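Local coordinates for protein (superoxide dismutase) (Aquifex pyrophilus, PDB 1COJ), which uses one iron ion per subunit to convert superoxide radicals into hydrogen peroxide and dioxygen in a hyperthermophilic bacterium, at the interface of chains A and B. Numbering follows the deposited sequence. Chains: chain A/B, Protein (superoxide dismutase).

The interface of chains A and B. Residues chain A 116-117, 120-121; chain B 54, 64.
A:Ala120 bears with its methyl group on both the aliphatic stem of B:Arg54 and the ring of B:Tyr64, where the stem packs over the rim of the ring; this is the apolar centre of the patch. The methyl carbon CB lies 3.3 Å from CG of B:Arg54 and 3.7 Å from CE2 on the ring of B:Tyr64. Next along helix 111-124 of chain A, A:Ala121 meets the ring at its edge, its CA in the ring plane and 3.9 Å from CE2 of B:Tyr64. Within chain B the tyrosine ring presents one corner to the guanidinium face of B:Arg54, the two planes steeply tilted, with ring atom CD1 of B:Tyr64 3.8 Å above the centre of the guanidinium plane. The bends of the arginine chain at chi2 and chi3 (-71°) turn the guanidinium past the methyl towards A:Glu117.

The carboxylate of A:Glu117 forms the polar rim and holds both chain B residues. Its OE2 takes NH1 of B:Arg54 at 3.1 Å through the syn lone pair, in a salt bridge whose hydrogen bond is nearly straight (177° at H) and lies in the guanidinium plane. The other oxygen, OE1, accepts the phenol OH of B:Tyr64 at 2.8 Å from above the carboxylate plane, which stands 75° to the ring. Gripped through both oxygens, the carboxylate is restrained from turning. An alanine in place of A:Glu117 would probably leave the guanidinium of B:Arg54 without its charge partner across the interface and the phenol of B:Tyr64 without its acceptor. Farther out, the poorly ordered amide of A:Asn116 adds a looser contact beside CB of B:Arg54.

Helix 111-124 of one subunit is thus fastened to the 3-10 helix 54-56 and helix 63-86 of the other, with a twin patch by two-fold symmetry. Such a clasp helps join two subunits of the homotetramer and may contribute to the enzyme's thermostability.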
loop_
_atom_site.group_PDB
_atom_site.type_symbol
_atom_site.label_atom_id
_atom_site.label_comp_id
_atom_site.label_asym_id
_atom_site.label_seq_id
_atom_site.Cartn_x
_atom_site.Cartn_y
_atom_site.Cartn_z
ATOM N N ASN A 116 -11.477 -25.187 0.121
ATOM C CA ASN A 116 -10.348 -25.063 -0.787
ATOM C C ASN A 116 -10.093 -23.592 -1.088
ATOM O O ASN A 116 -8.942 -23.147 -1.151
ATOM C CB ASN A 116 -10.637 -25.832 -2.080
ATOM C CG ASN A 116 -9.486 -25.767 -3.072
ATOM O OD1 ASN A 116 -8.391 -26.273 -2.813
ATOM N ND2 ASN A 116 -9.739 -25.164 -4.227
ATOM N N GLU A 117 -11.175 -22.839 -1.240
ATOM C CA GLU A 117 -11.088 -21.418 -1.531
ATOM C C GLU A 117 -10.480 -20.664 -0.354
ATOM O O GLU A 117 -9.623 -19.795 -0.542
ATOM C CB GLU A 117 -12.474 -20.862 -1.859
ATOM C CG GLU A 117 -12.461 -19.532 -2.603
ATOM C CD GLU A 117 -11.837 -19.622 -3.991
ATOM O OE1 GLU A 117 -11.415 -18.577 -4.520
ATOM O OE2 GLU A 117 -11.769 -20.731 -4.559
ATOM N N ALA A 120 -6.770 -21.455 0.033
ATOM C CA ALA A 120 -6.047 -20.783 -1.043
ATOM C C ALA A 120 -5.817 -19.306 -0.711
ATOM O O ALA A 120 -4.697 -18.801 -0.843
ATOM C CB ALA A 120 -6.811 -20.920 -2.353
ATOM N N ALA A 121 -6.873 -18.628 -0.261
ATOM C CA ALA A 121 -6.786 -17.216 0.103
ATOM C C ALA A 121 -5.826 -17.034 1.274
ATOM O O ALA A 121 -5.049 -16.080 1.303
ATOM C CB ALA A 121 -8.170 -16.660 0.451
ATOM N N ARG B 54 -5.763 -22.854 -7.749
ATOM C CA ARG B 54 -5.804 -22.692 -6.303
ATOM C C ARG B 54 -4.696 -23.435 -5.566
ATOM O O ARG B 54 -4.230 -22.973 -4.526
ATOM C CB ARG B 54 -7.173 -23.098 -5.756
ATOM C CG ARG B 54 -8.018 -21.921 -5.289
ATOM C CD ARG B 54 -9.297 -21.736 -6.088
ATOM N NE ARG B 54 -9.084 -21.244 -7.445
ATOM C CZ ARG B 54 -9.891 -20.391 -8.075
ATOM N NH1 ARG B 54 -10.974 -19.909 -7.478
ATOM N NH2 ARG B 54 -9.643 -20.054 -9.329
ATOM N N TYR B 64 -3.688 -16.753 -8.907
ATOM C CA TYR B 64 -4.830 -16.642 -8.009
ATOM C C TYR B 64 -4.750 -15.385 -7.139
ATOM O O TYR B 64 -5.728 -14.638 -7.015
ATOM C CB TYR B 64 -4.930 -17.881 -7.118
ATOM C CG TYR B 64 -6.042 -17.799 -6.101
ATOM C CD1 TYR B 64 -7.376 -17.928 -6.487
ATOM C CD2 TYR B 64 -5.765 -17.572 -4.756
ATOM C CE1 TYR B 64 -8.404 -17.827 -5.556
ATOM C CE2 TYR B 64 -6.789 -17.471 -3.817
ATOM C CZ TYR B 64 -8.101 -17.594 -4.222
ATOM O OH TYR B 64 -9.108 -17.440 -3.297
#